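Local coordinates for lipolytic protein G-D-S-L family (Chitinophaga pinensis, PDB 4Q7Q) that is of unconfirmed function but, as a GDSL-family (SGNH-clan) protein, probably hydrolyses ester bonds of lipids or other acylated substrates with a serine nucleophile, at residues V9-S14 with Y74-G79; G90-Y95 with T103-F108; M189-H194 with A229-Y234. All blocks are in the same frame, centred on the assembly; numbering follows the deposited sequence.

Contact 1: V9-S14 with Y74-G79; sequences VAIGDS and YSVFLG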
# COMPACT_ATOMS: atom_id res chain seq x y z
N VAL A 9 4.22 -15.66 0.05
CA VAL A 9 3.74 -14.92 1.21
C VAL A 9 3.74 -13.43 0.89
O VAL A 9 4.79 -12.85 0.57
CB VAL A 9 4.60 -15.20 2.46
CG1 VAL A 9 4.20 -14.28 3.61
CG2 VAL A 9 4.45 -16.65 2.88
N ALA A 10 2.56 -12.83 0.92
CA ALA A 10 2.41 -11.41 0.65
C ALA A 10 2.29 -10.66 1.97
O ALA A 10 1.25 -10.71 2.62
CB ALA A 10 1.19 -11.15 -0.23
N ILE A 11 3.36 -9.97 2.36
CA ILE A 11 3.37 -9.20 3.59
C ILE A 11 2.93 -7.79 3.26
O ILE A 11 3.40 -7.20 2.28
CB ILE A 11 4.79 -9.19 4.22
CG1 ILE A 11 5.19 -10.62 4.59
CG2 ILE A 11 4.86 -8.26 5.45
CD1 ILE A 11 6.62 -10.76 5.02
N GLY A 12 2.04 -7.24 4.05
CA GLY A 12 1.57 -5.90 3.76
C GLY A 12 0.63 -5.32 4.79
O GLY A 12 0.52 -5.83 5.91
N ASP A 13 -0.03 -4.24 4.39
CA ASP A 13 -0.99 -3.53 5.23
C ASP A 13 -2.40 -3.76 4.68
O ASP A 13 -2.67 -4.83 4.13
CB ASP A 13 -0.63 -2.04 5.32
CG ASP A 13 -0.37 -1.42 3.95
OD1 ASP A 13 -1.06 -1.81 2.97
OD2 ASP A 13 0.53 -0.55 3.84
N SER A 14 -3.29 -2.77 4.78
CA SER A 14 -4.66 -2.96 4.32
C SER A 14 -4.75 -3.23 2.82
O SER A 14 -5.62 -3.96 2.38
CB SER A 14 -5.53 -1.75 4.66
OG SER A 14 -4.92 -0.56 4.20
N TYR A 74 8.63 -14.07 -1.09
CA TYR A 74 7.97 -13.12 -0.21
C TYR A 74 7.92 -11.77 -0.89
O TYR A 74 8.91 -11.32 -1.46
CB TYR A 74 8.74 -12.99 1.11
CG TYR A 74 8.86 -14.27 1.91
CD1 TYR A 74 9.75 -15.28 1.54
CD2 TYR A 74 8.10 -14.46 3.07
CE1 TYR A 74 9.86 -16.44 2.28
CE2 TYR A 74 8.21 -15.63 3.82
CZ TYR A 74 9.10 -16.62 3.42
OH TYR A 74 9.23 -17.79 4.14
N SER A 75 6.76 -11.12 -0.83
CA SER A 75 6.69 -9.71 -1.20
C SER A 75 6.42 -8.88 0.05
O SER A 75 5.77 -9.35 1.00
CB SER A 75 5.65 -9.43 -2.29
OG SER A 75 4.35 -9.83 -1.89
N VAL A 76 6.94 -7.66 0.07
CA VAL A 76 6.73 -6.76 1.19
C VAL A 76 6.20 -5.44 0.65
O VAL A 76 6.86 -4.77 -0.15
CB VAL A 76 8.03 -6.51 1.98
CG1 VAL A 76 7.78 -5.59 3.18
CG2 VAL A 76 8.62 -7.84 2.44
N PHE A 77 5.00 -5.07 1.09
CA PHE A 77 4.29 -3.91 0.55
C PHE A 77 3.83 -3.08 1.75
O PHE A 77 2.70 -3.23 2.24
CB PHE A 77 3.09 -4.43 -0.26
CG PHE A 77 2.36 -3.38 -1.06
CD1 PHE A 77 2.68 -2.03 -1.00
CD2 PHE A 77 1.30 -3.77 -1.88
CE1 PHE A 77 1.96 -1.09 -1.75
CE2 PHE A 77 0.59 -2.84 -2.63
CZ PHE A 77 0.92 -1.50 -2.56
N LEU A 78 4.72 -2.23 2.24
CA LEU A 78 4.52 -1.48 3.48
C LEU A 78 5.05 -0.07 3.35
O LEU A 78 5.93 0.19 2.54
CB LEU A 78 5.26 -2.16 4.63
CG LEU A 78 4.77 -3.54 5.03
CD1 LEU A 78 5.81 -4.22 5.93
CD2 LEU A 78 3.42 -3.42 5.73
N GLY A 79 4.54 0.83 4.18
CA GLY A 79 5.12 2.15 4.29
C GLY A 79 4.10 3.27 4.30
O GLY A 79 4.33 4.32 4.90
O HOH W 1 2.97 -7.97 -0.56
O HOH W 2 0.12 -3.77 1.46
O HOH W 3 2.04 0.46 5.80
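I11 wedges into the hollow bordered by Y74, V76 and L78: its CD1 lies 4.4 Å from both Y74 CD2 and V76 CG2, and its CG2, turned anti to the backbone N, comes 4.2 Å from L78 CD1. On the same face V9 lies alongside the Y74 ring, its CB 3.6 Å from Y74 CD2. Branched aliphatics suit this buried face, covered by helices 56-61 and 104-118. Farther on, L78 leans over G12, its CD2 3.5 Å from G12 C. Glycine fits at G12, where a CB would come a tight 3.2 Å from F77 O. On the other face small residues meet: S75 OG, 3.6 Å from A10 CA, bonds W8 and a water shared with I11 O. Three backbone hydrogen bonds, among them I11 N to S75 O, join the strands. D13 OD1 caps I15 N, while OD2 takes a water that accepts from G79 N. An alanine here would probably leave I15 N uncapped and the bridge to G79 broken. This is the parallel sheet of an SGNH hydrolase, whose strand 6-12 runs at G12 into the Gly-Asp-Ser motif of S14, the likely nucleophile, its OG hydrogen-bonded to H238.

Contact 2: G90-Y95 with T103-F108; sequences GKLDDY and TVYGSF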
# COMPACT_ATOMS: atom_id res chain seq x y z
N GLY A 90 14.41 7.31 8.41
CA GLY A 90 15.75 6.88 8.74
C GLY A 90 16.70 6.95 7.56
O GLY A 90 16.43 7.64 6.57
N LYS A 91 17.82 6.25 7.68
CA LYS A 91 18.83 6.25 6.63
C LYS A 91 19.32 4.83 6.41
O LYS A 91 19.03 3.94 7.20
CB LYS A 91 20.01 7.16 7.02
CG LYS A 91 19.64 8.64 7.18
CD LYS A 91 20.85 9.49 7.59
CE LYS A 91 20.53 10.98 7.57
NZ LYS A 91 21.65 11.82 8.08
N LEU A 92 20.08 4.61 5.34
CA LEU A 92 20.54 3.26 5.02
C LEU A 92 21.33 2.62 6.18
O LEU A 92 21.29 1.41 6.36
CB LEU A 92 21.37 3.26 3.73
CG LEU A 92 21.87 1.90 3.23
CD1 LEU A 92 20.72 0.95 2.96
CD2 LEU A 92 22.75 2.06 1.99
N ASP A 93 22.01 3.45 6.97
CA ASP A 93 22.72 2.98 8.16
C ASP A 93 21.81 2.21 9.12
O ASP A 93 22.25 1.27 9.79
CB ASP A 93 23.35 4.16 8.90
CG ASP A 93 24.09 3.74 10.16
OD1 ASP A 93 23.50 3.83 11.26
OD2 ASP A 93 25.26 3.32 10.05
N ASP A 94 20.54 2.62 9.20
CA ASP A 94 19.55 1.95 10.03
C ASP A 94 19.15 0.58 9.47
O ASP A 94 18.63 -0.27 10.20
CB ASP A 94 18.30 2.81 10.20
CG ASP A 94 18.60 4.11 10.91
OD1 ASP A 94 18.95 4.05 12.11
OD2 ASP A 94 18.48 5.19 10.29
N TYR A 95 19.37 0.39 8.18
CA TYR A 95 19.14 -0.91 7.58
C TYR A 95 20.37 -1.80 7.74
O TYR A 95 20.26 -3.01 7.95
CB TYR A 95 18.75 -0.79 6.10
CG TYR A 95 18.53 -2.15 5.48
CD1 TYR A 95 17.30 -2.77 5.55
CD2 TYR A 95 19.58 -2.83 4.87
CE1 TYR A 95 17.10 -4.03 5.01
CE2 TYR A 95 19.40 -4.08 4.33
CZ TYR A 95 18.16 -4.67 4.40
OH TYR A 95 17.98 -5.92 3.86
N THR A 103 12.98 3.19 12.88
CA THR A 103 12.85 3.86 11.59
C THR A 103 12.32 2.85 10.60
O THR A 103 12.35 1.64 10.86
CB THR A 103 14.20 4.36 11.05
OG1 THR A 103 15.09 3.25 10.85
CG2 THR A 103 14.85 5.36 12.00
N VAL A 104 11.88 3.34 9.44
CA VAL A 104 11.42 2.48 8.36
C VAL A 104 12.54 1.58 7.85
O VAL A 104 12.36 0.37 7.71
CB VAL A 104 10.80 3.30 7.21
CG1 VAL A 104 10.38 2.39 6.09
CG2 VAL A 104 9.62 4.10 7.74
N TYR A 105 13.71 2.16 7.60
CA TYR A 105 14.86 1.36 7.21
C TYR A 105 15.15 0.25 8.24
O TYR A 105 15.45 -0.89 7.87
CB TYR A 105 16.10 2.24 7.07
CG TYR A 105 16.30 2.94 5.74
CD1 TYR A 105 16.87 2.28 4.67
CD2 TYR A 105 15.98 4.29 5.58
CE1 TYR A 105 17.10 2.92 3.47
CE2 TYR A 105 16.21 4.95 4.38
CZ TYR A 105 16.78 4.25 3.32
OH TYR A 105 17.02 4.88 2.11
N GLY A 106 15.06 0.58 9.53
CA GLY A 106 15.24 -0.40 10.59
C GLY A 106 14.21 -1.52 10.54
O GLY A 106 14.55 -2.70 10.69
N SER A 107 12.95 -1.17 10.30
CA SER A 107 11.88 -2.16 10.22
C SER A 107 12.12 -3.11 9.06
O SER A 107 11.87 -4.31 9.16
CB SER A 107 10.52 -1.49 10.03
OG SER A 107 10.19 -0.70 11.16
N PHE A 108 12.59 -2.57 7.94
CA PHE A 108 12.85 -3.42 6.78
C PHE A 108 14.01 -4.37 7.04
O PHE A 108 14.00 -5.50 6.56
CB PHE A 108 13.03 -2.61 5.50
CG PHE A 108 11.74 -2.28 4.81
CD1 PHE A 108 10.88 -1.35 5.35
CD2 PHE A 108 11.39 -2.92 3.63
CE1 PHE A 108 9.67 -1.04 4.71
CE2 PHE A 108 10.20 -2.63 2.99
CZ PHE A 108 9.33 -1.68 3.53
O HOH W 4 16.41 2.29 13.08
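Y105 lies with one ring face under the backbone of K91 and L92, packing the first turn of helix 104-118, which T103 N-caps, against the start of the short helix 92-96. The peptide between those two residues covers the ring: L92 N sits over its centre, 3.7 Å above the plane, with K91 C nearer the rim. L92 CA adds a CH-pi contact, 4.0 Å from the ring centroid and 23° off the normal. A broad flat group suits this place because a whole peptide can lie on it. Y105 CG, anti to its own carbonyl carbon (chi1 -85°), is set 3.3 Å from K91 O. Helix 157-171 also touches the side chain, through A163 and T166.

Y95 comes in at the other end of the short helix. Its CB meets the edge of the Y105 ring, 3.9 Å from Y105 CD1, and its own ring turns an edge to the neighbouring helix, with Y95 CD1 3.5 Å from Y105 O. The phenol is long enough for its hydroxyl to bond E171.

G90 must be small: a CB on it would clash with T103 CB, and its backbone angles by themselves call for glycine. Its bare CA rests 3.7 Å from T103 CG2. No direct hydrogen bond joins the segments, but a water bridges T103 OG1 and D94 OD1, which also bonds N99. D94, whose side chain crosses that of T103 at about a right angle, accepts from K91 N on the anti lone pair of OD2, and T103 OG1 accepts from G106 N at 3.0 Å, with an N-H...O angle of 155°.

Contact 3: M189-H194 with A229-Y234; sequences MVKFKH and AVNLTY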
# COMPACT_ATOMS: atom_id res chain seq x y z
N MSE A 189 -6.68 9.09 -8.64
CA MSE A 189 -7.09 8.32 -7.47
C MSE A 189 -8.60 8.27 -7.31
O MSE A 189 -9.17 7.19 -7.12
CB MSE A 189 -6.42 8.87 -6.21
CG MSE A 189 -4.91 8.73 -6.23
SE MSE A 189 -4.38 6.86 -6.19
CE MSE A 189 -2.63 6.98 -7.05
N VAL A 190 -9.25 9.43 -7.39
CA VAL A 190 -10.71 9.51 -7.29
C VAL A 190 -11.24 10.52 -8.30
O VAL A 190 -10.52 11.45 -8.66
CB VAL A 190 -11.18 9.93 -5.87
CG1 VAL A 190 -10.86 8.84 -4.84
CG2 VAL A 190 -10.56 11.27 -5.47
N LYS A 191 -12.47 10.33 -8.78
CA LYS A 191 -13.05 11.24 -9.77
C LYS A 191 -13.43 12.59 -9.17
O LYS A 191 -13.31 13.63 -9.83
CB LYS A 191 -14.29 10.62 -10.42
CG LYS A 191 -14.04 9.31 -11.16
CD LYS A 191 -13.21 9.52 -12.41
CE LYS A 191 -13.12 8.24 -13.23
NZ LYS A 191 -14.44 7.84 -13.79
N PHE A 192 -13.91 12.57 -7.93
CA PHE A 192 -14.33 13.79 -7.25
C PHE A 192 -14.57 13.50 -5.79
O PHE A 192 -14.62 12.33 -5.38
CB PHE A 192 -15.62 14.37 -7.87
CG PHE A 192 -16.80 13.43 -7.80
CD1 PHE A 192 -17.06 12.55 -8.84
CD2 PHE A 192 -17.64 13.43 -6.69
CE1 PHE A 192 -18.14 11.69 -8.78
CE2 PHE A 192 -18.72 12.57 -6.63
CZ PHE A 192 -18.97 11.69 -7.68
N LYS A 193 -14.69 14.57 -5.01
CA LYS A 193 -15.12 14.49 -3.63
C LYS A 193 -16.46 15.23 -3.58
O LYS A 193 -16.56 16.36 -4.05
CB LYS A 193 -14.09 15.17 -2.74
CG LYS A 193 -13.77 14.47 -1.43
CD LYS A 193 -12.65 15.21 -0.71
CE LYS A 193 -12.36 14.67 0.68
NZ LYS A 193 -11.35 15.54 1.36
N HIS A 194 -17.46 14.57 -3.02
CA HIS A 194 -18.83 15.06 -2.95
C HIS A 194 -18.96 15.91 -1.68
O HIS A 194 -19.03 15.37 -0.58
CB HIS A 194 -19.74 13.82 -2.91
CG HIS A 194 -21.19 14.11 -2.68
ND1 HIS A 194 -21.99 14.70 -3.63
CD2 HIS A 194 -22.00 13.84 -1.63
CE1 HIS A 194 -23.22 14.80 -3.17
NE2 HIS A 194 -23.25 14.29 -1.95
N ALA A 229 -17.35 8.06 -7.84
CA ALA A 229 -16.06 8.70 -7.59
C ALA A 229 -14.88 7.74 -7.75
O ALA A 229 -13.73 8.17 -7.78
CB ALA A 229 -16.04 9.33 -6.19
N VAL A 230 -15.16 6.45 -7.87
CA VAL A 230 -14.10 5.44 -7.94
C VAL A 230 -13.24 5.62 -9.18
O VAL A 230 -13.74 5.79 -10.28
CB VAL A 230 -14.68 4.01 -7.91
CG1 VAL A 230 -13.59 2.97 -8.09
CG2 VAL A 230 -15.43 3.77 -6.61
N ASN A 231 -11.92 5.62 -9.01
CA ASN A 231 -11.03 5.57 -10.16
C ASN A 231 -9.93 4.53 -9.90
O ASN A 231 -10.17 3.34 -10.04
CB ASN A 231 -10.47 6.95 -10.50
CG ASN A 231 -9.85 6.99 -11.89
OD1 ASN A 231 -9.50 5.96 -12.46
ND2 ASN A 231 -9.71 8.20 -12.44
N LEU A 232 -8.74 4.97 -9.51
CA LEU A 232 -7.70 4.01 -9.11
C LEU A 232 -7.91 3.49 -7.70
O LEU A 232 -7.37 2.44 -7.34
CB LEU A 232 -6.31 4.63 -9.22
CG LEU A 232 -5.78 4.93 -10.62
CD1 LEU A 232 -4.43 5.59 -10.49
CD2 LEU A 232 -5.70 3.64 -11.42
N THR A 233 -8.64 4.27 -6.89
CA THR A 233 -9.02 3.89 -5.53
C THR A 233 -10.52 4.08 -5.36
O THR A 233 -11.17 4.74 -6.18
CB THR A 233 -8.33 4.77 -4.46
OG1 THR A 233 -8.85 6.11 -4.50
CG2 THR A 233 -6.81 4.77 -4.64
N TYR A 234 -11.07 3.50 -4.30
CA TYR A 234 -12.49 3.68 -4.00
C TYR A 234 -12.71 4.65 -2.84
O TYR A 234 -13.84 5.04 -2.56
CB TYR A 234 -13.20 2.33 -3.75
CG TYR A 234 -12.68 1.58 -2.54
CD1 TYR A 234 -13.15 1.88 -1.26
CD2 TYR A 234 -11.72 0.58 -2.67
CE1 TYR A 234 -12.66 1.21 -0.14
CE2 TYR A 234 -11.24 -0.09 -1.56
CZ TYR A 234 -11.72 0.23 -0.29
OH TYR A 234 -11.23 -0.44 0.81
O HOH W 5 -9.68 10.86 -11.48
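T233 grips the carbonyl of M189 with two donors. Its backbone N bonds M189 O at 3.0 Å, in the carbonyl plane and on a lone pair, while T233 OG1 donates to the same M189 O at 2.9 Å from a position 61° out of that plane. A threonine suits the place because its hydroxyl, donating here, also accepts from G236 N, and its methyl remains for packing. The third direct bond, K191 N to A229 O, is short at 2.7 Å and nearly straight, at 172°. A water adds an indirect tie, donating to V190 O and accepting from N231 ND2.

The apolar contacts flank these bonds. M189, a selenomethionine in this crystal, bends at chi2; its SE lies 3.6 Å from T233 CG2, and its CE reaches L232 CD1. V190 CG1 packs at the T233 hydroxyl, 3.4 Å from OG1. At the other end A229 CB stands over the centre of the F192 ring in a CH-pi contact, 4.0 Å from the centroid and 10° off the normal. Alanine's single methyl also meets F192 O, a buried carbonyl with no polar partner in the model.

On the outer side, the side chains of K191 and N231 cross at about a right angle, K191 CE lying 3.5 Å from N231 ND2. A long lysine suits this exposed place, where its carbons can pack against a neighbour.

The 189-194 segment runs into the hairpin of strands 193-196 and 203-206. The 229-234 loop leads toward helix 241-257, whose K242 and I246 touch L232. The contact thus joins the approach to the hairpin to the loop that leads to the probable triad residues D235 and H238.

From the N terminus, contact 1 comes first: it brings the end of strand 6-12 beside strand 73-77, closing a long excursion through strand 44-50 and helix 56-61. Contact 2 then closes a short loop between helices 92-96 and 104-118, and contact 3 returns the chain after the hairpin of strands 193-196 and 203-206. The three follow in series, with no nesting or crossing. Contacts 1 and 2 touch where V76 CG1 and F108 CE2 pack 3.8 Å apart, linking the central sheet to helix 104-118, one of those covering it. Contact 3 does not touch contact 1, the nearest atoms being about 7 Å apart, but its second segment leads to H238 of the probable triad.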